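Local coordinates for outer membrane protein SusF (Bacteroides thetaiotaomicron, PDB 4FE9) that binds starch at the bacterial cell surface through its carbohydrate-binding modules, ahead of starch transport into the periplasm for degradation, at residues S190-F195 against I233-D238. Sequence-based numbering, arbitrary orientation.
With GLC (alpha-D-glucopyranose), chain B; GLC (alpha-D-glucopyranose), chain C.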
# COMPACT_ATOMS: atom_id res chain seq x y z
N SER A 190 -21.39 8.04 -4.42
CA SER A 190 -21.49 9.03 -5.43
C SER A 190 -20.92 8.52 -6.74
O SER A 190 -19.92 7.82 -6.74
CB SER A 190 -20.79 10.31 -4.98
OG SER A 190 -20.80 11.27 -6.02
N ASN A 191 -21.62 8.80 -7.83
CA ASN A 191 -21.03 8.74 -9.16
C ASN A 191 -20.12 9.94 -9.39
O ASN A 191 -20.40 11.04 -8.88
CB ASN A 191 -22.12 8.71 -10.22
CG ASN A 191 -22.89 7.41 -10.20
OD1 ASN A 191 -22.32 6.36 -9.94
ND2 ASN A 191 -24.21 7.49 -10.32
N PHE A 192 -19.02 9.73 -10.10
CA PHE A 192 -18.18 10.84 -10.48
C PHE A 192 -17.40 10.56 -11.77
O PHE A 192 -17.21 9.40 -12.16
CB PHE A 192 -17.22 11.19 -9.35
CG PHE A 192 -16.19 10.13 -9.06
CD1 PHE A 192 -14.90 10.23 -9.59
CD2 PHE A 192 -16.49 9.07 -8.22
CE1 PHE A 192 -13.95 9.26 -9.33
CE2 PHE A 192 -15.52 8.10 -7.93
CZ PHE A 192 -14.23 8.23 -8.47
N LYS A 193 -16.89 11.62 -12.37
CA LYS A 193 -15.89 11.50 -13.44
C LYS A 193 -14.63 12.32 -13.12
O LYS A 193 -14.67 13.21 -12.28
CB LYS A 193 -16.50 11.92 -14.78
CG LYS A 193 -17.46 10.85 -15.34
CD LYS A 193 -18.36 11.41 -16.45
CE LYS A 193 -18.87 10.26 -17.29
NZ LYS A 193 -19.85 10.61 -18.32
N ILE A 194 -13.55 12.05 -13.86
CA ILE A 194 -12.33 12.81 -13.77
C ILE A 194 -12.17 13.62 -15.04
O ILE A 194 -12.42 13.12 -16.13
CB ILE A 194 -11.15 11.89 -13.65
CG1 ILE A 194 -11.24 11.08 -12.36
CG2 ILE A 194 -9.83 12.69 -13.64
CD1 ILE A 194 -10.36 9.80 -12.41
N PHE A 195 -11.89 14.90 -14.90
CA PHE A 195 -11.72 15.73 -16.08
C PHE A 195 -10.33 16.31 -16.08
O PHE A 195 -9.87 16.81 -15.07
CB PHE A 195 -12.76 16.85 -16.11
CG PHE A 195 -14.14 16.37 -16.39
CD1 PHE A 195 -14.93 15.84 -15.37
CD2 PHE A 195 -14.59 16.29 -17.69
CE1 PHE A 195 -16.16 15.28 -15.66
CE2 PHE A 195 -15.81 15.72 -17.97
CZ PHE A 195 -16.63 15.29 -16.96
N ILE A 233 -17.71 6.65 -12.57
CA ILE A 233 -17.26 5.74 -11.56
C ILE A 233 -18.13 5.92 -10.32
O ILE A 233 -18.45 7.08 -9.93
CB ILE A 233 -15.81 6.00 -11.20
CG1 ILE A 233 -14.89 5.90 -12.46
CG2 ILE A 233 -15.36 5.07 -10.07
CD1 ILE A 233 -13.51 6.52 -12.27
N ASN A 234 -18.46 4.82 -9.66
CA ASN A 234 -19.15 4.93 -8.38
C ASN A 234 -18.20 4.74 -7.19
O ASN A 234 -17.38 3.85 -7.18
CB ASN A 234 -20.34 3.96 -8.31
CG ASN A 234 -21.22 4.23 -7.12
OD1 ASN A 234 -20.91 3.81 -6.03
ND2 ASN A 234 -22.07 5.23 -7.27
N THR A 235 -18.33 5.58 -6.16
CA THR A 235 -17.44 5.45 -5.00
C THR A 235 -17.59 4.13 -4.28
O THR A 235 -16.66 3.68 -3.62
CB THR A 235 -17.59 6.60 -3.98
OG1 THR A 235 -18.96 6.66 -3.52
CG2 THR A 235 -17.26 7.87 -4.62
N ALA A 236 -18.78 3.52 -4.36
CA ALA A 236 -19.08 2.27 -3.60
C ALA A 236 -19.06 2.45 -2.07
O ALA A 236 -19.82 1.78 -1.36
CB ALA A 236 -18.15 1.11 -4.02
N LEU A 237 -18.38 3.49 -1.61
CA LEU A 237 -18.33 3.79 -0.20
C LEU A 237 -18.91 5.16 0.05
O LEU A 237 -19.06 5.96 -0.87
CB LEU A 237 -16.88 3.77 0.29
CG LEU A 237 -16.10 2.50 -0.05
CD1 LEU A 237 -14.60 2.80 -0.07
CD2 LEU A 237 -16.43 1.36 0.95
N ASP A 238 -19.07 5.49 1.32
CA ASP A 238 -19.30 6.85 1.69
C ASP A 238 -18.58 7.14 2.99
O ASP A 238 -17.72 6.35 3.42
CB ASP A 238 -20.82 7.13 1.80
CG ASP A 238 -21.52 6.27 2.86
OD1 ASP A 238 -20.83 5.76 3.78
OD2 ASP A 238 -22.76 6.17 2.82
C1 GLC B . -23.02 14.39 -17.23
C2 GLC B . -22.04 13.23 -17.05
C3 GLC B . -22.80 11.97 -16.65
C4 GLC B . -23.58 12.24 -15.38
C5 GLC B . -24.47 13.46 -15.55
C6 GLC B . -25.09 13.81 -14.21
O2 GLC B . -21.39 12.97 -18.30
O3 GLC B . -21.85 10.93 -16.42
O4 GLC B . -24.36 11.11 -15.02
O5 GLC B . -23.70 14.62 -15.99
O6 GLC B . -26.03 14.83 -14.40
C1 GLC C . -23.74 10.35 -14.03
C2 GLC C . -23.88 8.89 -14.34
C3 GLC C . -25.34 8.49 -14.41
C4 GLC C . -26.10 8.98 -13.19
C5 GLC C . -25.71 10.15 -12.64
C6 GLC C . -26.46 10.64 -11.44
O2 GLC C . -23.26 8.64 -15.61
O3 GLC C . -25.40 7.07 -14.53
O4 GLC C . -27.56 8.85 -13.22
O5 GLC C . -24.34 10.62 -12.78
O6 GLC C . -25.87 10.02 -10.29
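Asn191 and Asn234 face each other as an antiparallel non-hydrogen-bonded pair, and their side chains supply the link that the backbone lacks at this point. Followed outward, Asn191 CB lies beside O5 and O6 of the chain C glucose; CG, anti to its own carbonyl carbon (chi1 -69°), stands between Asn234 and that sugar; at the tip the amide divides, Asn191 OD1 accepting from Asn234 ND2 at 2.9 Å and Asn191 ND2 donating to O6 of the chain C glucose at 3.0 Å. The first bond is nearly straight (165° at the hydrogen) and Asn191 OD1 lies in the amide plane of Asn234, yet Asn234 ND2 sits well above the plane of the Asn191 carbonyl, and the two amide planes are 77° apart. Asn234 OD1 in turn accepts from Ala236 N, an Asx turn that fixes the rotation of the second-shell amide. An alanine in place of Asn234 would probably leave Asn191 OD1 without this donor and its sugar-binding amide freer to turn, besides undoing the Asx turn.

Paired N-H to O bonds join Phe192 and Ile233 (Phe192 N to Ile233 O, 2.7 Å), and Ser190 is gripped by Thr235, whose N donates to Ser190 O and whose OG1 accepts from Ser190 N at 2.9 Å. On the opposite face of the sheet, Ile233 CB lies 4.0 Å from the centroid of the Phe192 ring, a CH-pi contact over the face, while Val254 and Ile243 also touch the Phe192 side chain.

Lys193 NZ donates hydrogen bonds to O2 and O3 of the chain B glucose, each at 2.8 Å, and Asp158 and Asp216 also hydrogen-bond to glucose. The arrangement is that of a beta-sandwich starch-binding module, CBM 1 of SusF: Asn191 and Lys193 on one face of the sheet hydrogen-bond the glucan, while Phe192 and Ile233 on the other pack into the apolar core.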